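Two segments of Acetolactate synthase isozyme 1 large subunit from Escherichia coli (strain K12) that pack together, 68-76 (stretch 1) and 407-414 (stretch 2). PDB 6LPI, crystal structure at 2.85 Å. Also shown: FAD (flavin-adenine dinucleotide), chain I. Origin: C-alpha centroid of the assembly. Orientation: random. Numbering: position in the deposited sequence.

Stretch 1, residues 68-76: QGMARTDGK
Stretch 2 (407-414) PRQWLTSG

Stretch 1 is the last part of a helix that begins earlier in the chain and runs through Asp 74; Gly 75 then leaves helical values with phi/psi of 85/5, a positive phi that favours glycine, and Lys 76 continues in extended form (-121/154). Stretch 2 turns at Arg 408 and Gln 409, is extended from Trp 410 to Ser 413, with a short strand at Trp 410 and Leu 411, and from Arg 408 onward runs broadly against the helix direction. The CA atoms come nearest at Thr 73 and Arg 408, 5.5 Å apart, and the contact buries 397 Å² in total.

Pro 407 (-65/152) leads in without touching the helix. Arg 408 follows with the unusual backbone values 49/36, and its CA-to-CB bond points toward stretch 1. Its side chain (chi1 m, chi2 t, chi3 p at 87°, chi4 119°) brings the guanidinium, a cationic donor with several N-H groups, to the C-terminal end of the helix, where Arg 72 O has no backbone N-H partner within the stretch and Ala 71 O has only a weak one, from Gly 75 N at 3.4 Å. Arg 408 NE donates to Arg 72 O at 3.2 Å and 153°, the best aligned bond across the contact, with Arg 72 O at the guanidinium edge, near its plane. Arg 408 NH2 adds weak bonds to Arg 72 O and Ala 71 O, each 3.4 Å long. Over one face sits Gly 75, its CA 3.3 Å from Arg 408 NH2; an ideal CB there would lie 3.4 Å from Arg 408 NH1, tight but no clash.

The CA-to-CB bond of Gln 409 (-105/-26) points away, and Trp 410 (-107/115, chi1 t) is out of reach of the helix. Leu 411 (-118/108; chi1 -90°, m; chi2 54°, p) provides the apolar part of the contact. Its CA-to-CB bond points sideways, but the end of the side chain comes nearer: Leu 411 CD1 meets Thr 73 CG2 at 3.8 Å, Leu 411 CG lies 4.0 Å from Arg 72 CB, and Leu 411 CD2 lies 4.1 Å from Gly 69 CA. A branched aliphatic residue can thus touch three helix residues. Thr 73, with chi1 p, offers its methyl to Leu 411 while its OG1 lies 3.2 Å from Gly 69 O and 2.9 Å from Met 70 O.

The CA-to-CB bond of Thr 412 (-141/155, chi1 t) points away, and its backbone makes the contact: Arg 72 NH1 approaches Thr 412 O at 2.6 Å, short but weak because the angle is only 117°. The long Arg 72 side chain (m, t, t; chi4 -149°) makes this reach possible. Gln 68 OE1, one helical turn back, helps to hold it, accepting from Arg 72 NE at 2.7 Å and Arg 72 NH2 at 2.8 Å.

Ser 413 (-93/108, chi1 t) passes the same guanidinium, its CA 4.2 Å from Arg 72 NH2. Gly 414 (-103/-48) turns to the cofactor: FAD O2' donates to Gly 414 O at 2.8 Å, and an ideal CB here would clash with FAD O3'.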

ATOM      1  N   GLN B  68       0.276   3.766  -9.845  1.00 46.47           N
ATOM      2  CA  GLN B  68       0.771   3.051  -8.680  1.00 47.02           C
ATOM      3  C   GLN B  68       2.132   2.416  -8.933  1.00 46.29           C
ATOM      4  O   GLN B  68       2.985   2.430  -8.049  1.00 36.16           O
ATOM      5  CB  GLN B  68      -0.234   2.008  -8.235  1.00 45.15           C
ATOM      6  CG  GLN B  68      -1.125   2.518  -7.122  1.00 40.17           C
ATOM      7  CD  GLN B  68      -1.430   1.419  -6.110  1.00 43.50           C
ATOM      8  OE1 GLN B  68      -0.526   0.720  -5.622  1.00 40.39           O
ATOM      9  NE2 GLN B  68      -2.708   1.222  -5.835  1.00 40.88           N
ATOM     10  N   GLY B  69       2.342   1.807 -10.105  1.00 43.87           N
ATOM     11  CA  GLY B  69       3.646   1.229 -10.395  1.00 38.17           C
ATOM     12  C   GLY B  69       4.750   2.270 -10.421  1.00 44.89           C
ATOM     13  O   GLY B  69       5.845   2.059  -9.873  1.00 40.55           O
ATOM     14  N   MET B  70       4.474   3.421 -11.038  1.00 49.09           N
ATOM     15  CA  MET B  70       5.442   4.508 -10.966  1.00 52.87           C
ATOM     16  C   MET B  70       5.742   4.830  -9.511  1.00 54.05           C
ATOM     17  O   MET B  70       6.895   4.729  -9.069  1.00 41.78           O
ATOM     18  CB  MET B  70       4.923   5.735 -11.712  1.00 54.81           C
ATOM     19  CG  MET B  70       4.690   5.444 -13.175  1.00 63.26           C
ATOM     20  SD  MET B  70       4.410   6.888 -14.180  1.00 68.90           S
ATOM     21  CE  MET B  70       5.264   8.144 -13.221  1.00 85.33           C
ATOM     22  N   ALA B  71       4.681   5.130  -8.732  1.00 55.90           N
ATOM     23  CA  ALA B  71       4.829   5.559  -7.344  1.00 38.45           C
ATOM     24  C   ALA B  71       5.511   4.504  -6.478  1.00 47.11           C
ATOM     25  O   ALA B  71       6.348   4.837  -5.628  1.00 51.33           O
ATOM     26  CB  ALA B  71       3.475   5.926  -6.760  1.00 36.74           C
ATOM     27  N   ARG B  72       5.177   3.231  -6.666  1.00 37.97           N
ATOM     28  CA  ARG B  72       5.824   2.206  -5.869  1.00 39.38           C
ATOM     29  C   ARG B  72       7.281   2.020  -6.240  1.00 40.23           C
ATOM     30  O   ARG B  72       8.046   1.511  -5.421  1.00 47.70           O
ATOM     31  CB  ARG B  72       5.066   0.888  -5.967  1.00 45.40           C
ATOM     32  CG  ARG B  72       3.645   0.994  -5.523  1.00 35.50           C
ATOM     33  CD  ARG B  72       3.178  -0.379  -5.217  1.00 48.52           C
ATOM     34  NE  ARG B  72       1.752  -0.463  -4.949  1.00 48.89           N
ATOM     35  CZ  ARG B  72       1.230  -1.364  -4.125  1.00 49.99           C
ATOM     36  NH1 ARG B  72       2.036  -2.220  -3.505  1.00 49.83           N
ATOM     37  NH2 ARG B  72      -0.086  -1.416  -3.932  1.00 41.50           N
ATOM     38  N   THR B  73       7.713   2.448  -7.424  1.00 51.61           N
ATOM     39  CA  THR B  73       9.162   2.401  -7.647  1.00 51.38           C
ATOM     40  C   THR B  73       9.950   3.704  -7.380  1.00 47.74           C
ATOM     41  O   THR B  73      11.125   3.591  -7.024  1.00 46.62           O
ATOM     42  CB  THR B  73       9.478   1.941  -9.065  1.00 54.13           C
ATOM     43  OG1 THR B  73       8.903   2.855 -10.003  1.00 59.22           O
ATOM     44  CG2 THR B  73       8.942   0.524  -9.318  1.00 51.61           C
ATOM     45  N   ASP B  74       9.360   4.933  -7.477  1.00 51.05           N
ATOM     46  CA  ASP B  74      10.133   6.197  -7.404  1.00 61.50           C
ATOM     47  C   ASP B  74      10.387   6.587  -5.949  1.00 60.89           C
ATOM     48  O   ASP B  74      11.473   7.071  -5.601  1.00 74.46           O
ATOM     49  CB  ASP B  74       9.392   7.423  -8.000  1.00 80.82           C
ATOM     50  CG  ASP B  74       7.893   7.400  -7.767  1.00102.01           C
ATOM     51  OD1 ASP B  74       7.560   7.027  -6.632  1.00106.98           O
ATOM     52  OD2 ASP B  74       7.086   7.721  -8.647  1.00106.50           O
ATOM     53  N   GLY B  75       9.391   6.337  -5.080  1.00 49.02           N
ATOM     54  CA  GLY B  75       9.256   6.946  -3.764  1.00 49.22           C
ATOM     55  C   GLY B  75       8.574   8.292  -3.725  1.00 59.08           C
ATOM     56  O   GLY B  75       8.539   8.903  -2.654  1.00 78.01           O
ATOM     57  N   LYS B  76       8.049   8.785  -4.853  1.00 58.25           N
ATOM     58  CA  LYS B  76       7.362  10.083  -5.030  1.00 64.92           C
ATOM     59  C   LYS B  76       5.914   9.915  -5.547  1.00 54.73           C
ATOM     60  O   LYS B  76       5.586   8.879  -6.129  1.00 57.86           O
ATOM     61  CB  LYS B  76       8.205  10.986  -5.970  1.00 78.62           C
ATOM     62  CG  LYS B  76       7.801  12.477  -5.976  1.00 94.62           C
ATOM     63  CD  LYS B  76       8.949  13.502  -5.798  1.00 98.51           C
ATOM     64  CE  LYS B  76       8.444  14.815  -5.106  1.00 89.76           C
ATOM     65  NZ  LYS B  76       7.222  15.456  -5.713  1.00 80.96           N
ATOM     66  N   PRO B 407      15.427  -3.349  -2.170  1.00 64.66           N
ATOM     67  CA  PRO B 407      14.253  -2.522  -1.884  1.00 60.42           C
ATOM     68  C   PRO B 407      13.651  -1.995  -3.180  1.00 63.84           C
ATOM     69  O   PRO B 407      14.335  -1.834  -4.192  1.00 66.80           O
ATOM     70  CB  PRO B 407      14.818  -1.383  -1.028  1.00 51.27           C
ATOM     71  CG  PRO B 407      16.076  -1.943  -0.455  1.00 52.24           C
ATOM     72  CD  PRO B 407      16.635  -2.860  -1.488  1.00 58.00           C
ATOM     73  N   ARG B 408      12.347  -1.748  -3.133  1.00 64.69           N
ATOM     74  CA  ARG B 408      11.574  -1.260  -4.273  1.00 41.46           C
ATOM     75  C   ARG B 408      11.841  -2.075  -5.535  1.00 51.04           C
ATOM     76  O   ARG B 408      11.816  -1.567  -6.651  1.00 60.67           O
ATOM     77  CB  ARG B 408      11.831   0.229  -4.486  1.00 42.07           C
ATOM     78  CG  ARG B 408      11.694   0.992  -3.164  1.00 52.18           C
ATOM     79  CD  ARG B 408      11.640   2.496  -3.287  1.00 50.29           C
ATOM     80  NE  ARG B 408      10.248   2.866  -3.499  1.00 58.73           N
ATOM     81  CZ  ARG B 408       9.525   3.647  -2.695  1.00 68.35           C
ATOM     82  NH1 ARG B 408      10.056   4.176  -1.596  1.00 41.55           N
ATOM     83  NH2 ARG B 408       8.253   3.905  -3.000  1.00 65.38           N
ATOM     84  N   GLN B 409      12.030  -3.377  -5.356  1.00 54.99           N
ATOM     85  CA  GLN B 409      12.091  -4.320  -6.466  1.00 54.56           C
ATOM     86  C   GLN B 409      10.828  -5.147  -6.575  1.00 46.18           C
ATOM     87  O   GLN B 409      10.456  -5.557  -7.675  1.00 42.01           O
ATOM     88  CB  GLN B 409      13.305  -5.249  -6.293  1.00 53.17           C
ATOM     89  CG  GLN B 409      13.203  -6.524  -7.074  1.00 53.35           C
ATOM     90  CD  GLN B 409      14.479  -7.312  -7.077  1.00 56.67           C
ATOM     91  OE1 GLN B 409      15.079  -7.529  -8.135  1.00 56.44           O
ATOM     92  NE2 GLN B 409      14.901  -7.764  -5.896  1.00 54.74           N
ATOM     93  N   TRP B 410      10.143  -5.308  -5.453  1.00 44.25           N
ATOM     94  CA  TRP B 410       8.991  -6.176  -5.269  1.00 44.94           C
ATOM     95  C   TRP B 410       7.741  -5.306  -5.169  1.00 48.81           C
ATOM     96  O   TRP B 410       7.634  -4.469  -4.265  1.00 57.47           O
ATOM     97  CB  TRP B 410       9.204  -7.007  -4.006  1.00 45.56           C
ATOM     98  CG  TRP B 410       8.091  -7.814  -3.500  1.00 43.12           C
ATOM     99  CD1 TRP B 410       7.454  -7.668  -2.300  1.00 43.18           C
ATOM    100  CD2 TRP B 410       7.502  -8.953  -4.132  1.00 45.70           C
ATOM    101  NE1 TRP B 410       6.493  -8.643  -2.153  1.00 41.14           N
ATOM    102  CE2 TRP B 410       6.496  -9.438  -3.268  1.00 39.97           C
ATOM    103  CE3 TRP B 410       7.703  -9.590  -5.359  1.00 52.90           C
ATOM    104  CZ2 TRP B 410       5.708 -10.535  -3.584  1.00 45.94           C
ATOM    105  CZ3 TRP B 410       6.919 -10.682  -5.669  1.00 60.60           C
ATOM    106  CH2 TRP B 410       5.932 -11.147  -4.781  1.00 55.70           C
ATOM    107  N   LEU B 411       6.844  -5.452  -6.145  1.00 50.61           N
ATOM    108  CA  LEU B 411       5.597  -4.702  -6.253  1.00 36.39           C
ATOM    109  C   LEU B 411       4.438  -5.683  -6.162  1.00 35.66           C
ATOM    110  O   LEU B 411       4.148  -6.402  -7.126  1.00 52.58           O
ATOM    111  CB  LEU B 411       5.502  -3.937  -7.577  1.00 42.94           C
ATOM    112  CG  LEU B 411       6.014  -2.503  -7.771  1.00 50.13           C
ATOM    113  CD1 LEU B 411       7.450  -2.346  -7.358  1.00 56.65           C
ATOM    114  CD2 LEU B 411       5.831  -2.049  -9.211  1.00 53.18           C
ATOM    115  N   THR B 412       3.724  -5.669  -5.053  1.00 46.76           N
ATOM    116  CA  THR B 412       2.542  -6.502  -4.908  1.00 50.41           C
ATOM    117  C   THR B 412       1.463  -5.722  -4.172  1.00 51.34           C
ATOM    118  O   THR B 412       1.744  -4.763  -3.455  1.00 58.84           O
ATOM    119  CB  THR B 412       2.852  -7.804  -4.163  1.00 47.87           C
ATOM    120  OG1 THR B 412       1.808  -8.759  -4.402  1.00 51.59           O
ATOM    121  CG2 THR B 412       2.975  -7.557  -2.691  1.00 36.48           C
ATOM    122  N   SER B 413       0.215  -6.103  -4.410  1.00 50.53           N
ATOM    123  CA  SER B 413      -0.927  -5.510  -3.727  1.00 43.56           C
ATOM    124  C   SER B 413      -1.231  -6.364  -2.494  1.00 47.80           C
ATOM    125  O   SER B 413      -1.698  -7.496  -2.625  1.00 44.75           O
ATOM    126  CB  SER B 413      -2.109  -5.433  -4.686  1.00 42.31           C
ATOM    127  OG  SER B 413      -3.311  -5.117  -4.022  1.00 44.61           O
ATOM    128  N   GLY B 414      -0.926  -5.837  -1.301  1.00 55.04           N
ATOM    129  CA  GLY B 414      -1.063  -6.573  -0.045  1.00 57.85           C
ATOM    130  C   GLY B 414      -2.246  -6.265   0.865  1.00 48.33           C
ATOM    131  O   GLY B 414      -2.875  -7.174   1.426  1.00 33.80           O
TER
HETATM  132  PA  FAD I 601       2.160  -1.965   5.435  1.00 49.30           P
HETATM  133  O1A FAD I 601       2.984  -2.260   4.243  1.00 61.06           O
HETATM  134  O2A FAD I 601       0.795  -1.375   5.198  1.00 42.99           O
HETATM  135  O5B FAD I 601       3.122  -1.011   6.247  1.00 31.13           O
HETATM  136  C5B FAD I 601       2.770   0.360   6.522  1.00 26.37           C
HETATM  137  C4B FAD I 601       3.161   0.646   7.946  1.00 39.26           C
HETATM  138  O4B FAD I 601       4.477   1.258   7.996  1.00 39.34           O
HETATM  139  C3B FAD I 601       2.232   1.611   8.677  1.00 42.90           C
HETATM  140  O3B FAD I 601       2.122   1.191  10.038  1.00 35.96           O
HETATM  141  C2B FAD I 601       2.949   2.950   8.470  1.00 37.87           C
HETATM  142  O2B FAD I 601       2.596   3.961   9.403  1.00 36.12           O
HETATM  143  C1B FAD I 601       4.385   2.493   8.679  1.00 39.37           C
HETATM  144  N9A FAD I 601       5.406   3.390   8.164  1.00 48.78           N
HETATM  145  C8A FAD I 601       5.518   3.895   6.896  1.00 51.45           C
HETATM  146  N7A FAD I 601       6.565   4.669   6.719  1.00 49.01           N
HETATM  147  C5A FAD I 601       7.185   4.671   7.960  1.00 52.96           C
HETATM  148  C6A FAD I 601       8.345   5.310   8.444  1.00 54.22           C
HETATM  149  N6A FAD I 601       9.123   6.102   7.703  1.00 59.58           N
HETATM  150  N1A FAD I 601       8.676   5.113   9.739  1.00 45.10           N
HETATM  151  C2A FAD I 601       7.899   4.328  10.491  1.00 43.71           C
HETATM  152  N3A FAD I 601       6.791   3.670  10.144  1.00 52.35           N
HETATM  153  C4A FAD I 601       6.480   3.889   8.860  1.00 55.12           C
HETATM  154  N1  FAD I 601       1.416 -10.600   4.740  1.00 39.84           N
HETATM  155  C2  FAD I 601       2.262 -11.262   5.579  1.00 36.53           C
HETATM  156  O2  FAD I 601       3.002 -10.653   6.341  1.00 41.56           O
HETATM  157  N3  FAD I 601       2.306 -12.644   5.570  1.00 35.36           N
HETATM  158  C4  FAD I 601       1.550 -13.473   4.768  1.00 39.11           C
HETATM  159  O4  FAD I 601       1.680 -14.692   4.847  1.00 40.82           O
HETATM  160  C4X FAD I 601       0.642 -12.759   3.883  1.00 41.19           C
HETATM  161  N5  FAD I 601      -0.123 -13.462   3.074  1.00 39.88           N
HETATM  162  C5X FAD I 601      -0.973 -12.770   2.220  1.00 41.61           C
HETATM  163  C6  FAD I 601      -1.787 -13.493   1.345  1.00 36.33           C
HETATM  164  C7  FAD I 601      -2.645 -12.838   0.462  1.00 42.11           C
HETATM  165  C7M FAD I 601      -3.523 -13.643  -0.458  1.00 37.82           C
HETATM  166  C8  FAD I 601      -2.698 -11.434   0.456  1.00 43.90           C
HETATM  167  C8M FAD I 601      -3.631 -10.699  -0.477  1.00 36.76           C
HETATM  168  C9  FAD I 601      -1.888 -10.712   1.329  1.00 44.62           C
HETATM  169  C9A FAD I 601      -1.038 -11.366   2.213  1.00 45.54           C
HETATM  170  N10 FAD I 601      -0.204 -10.658   3.105  1.00 50.46           N
HETATM  171  C10 FAD I 601       0.647 -11.320   3.949  1.00 47.09           C
HETATM  172  C1' FAD I 601      -0.214  -9.196   3.142  1.00 40.07           C
HETATM  173  C2' FAD I 601      -1.076  -8.643   4.266  1.00 32.26           C
HETATM  174  O2' FAD I 601      -2.444  -8.592   3.858  1.00 36.00           O
HETATM  175  C3' FAD I 601      -0.618  -7.225   4.604  1.00 34.51           C
HETATM  176  O3' FAD I 601      -0.668  -6.415   3.434  1.00 46.66           O
HETATM  177  C4' FAD I 601       0.788  -7.139   5.188  1.00 32.91           C
HETATM  178  O4' FAD I 601       1.000  -8.261   6.037  1.00 42.92           O
HETATM  179  C5' FAD I 601       1.008  -5.865   5.967  1.00 37.02           C
HETATM  180  O5' FAD I 601       2.421  -5.630   6.096  1.00 46.27           O
HETATM  181  P   FAD I 601       2.949  -4.346   6.796  1.00 90.95           P
HETATM  182  O1P FAD I 601       2.771  -4.502   8.307  1.00 83.80           O
HETATM  183  O2P FAD I 601       4.188  -4.068   6.321  1.00 44.72           O
HETATM  184  O3P FAD I 601       1.936  -3.281   6.292  1.00 61.25           O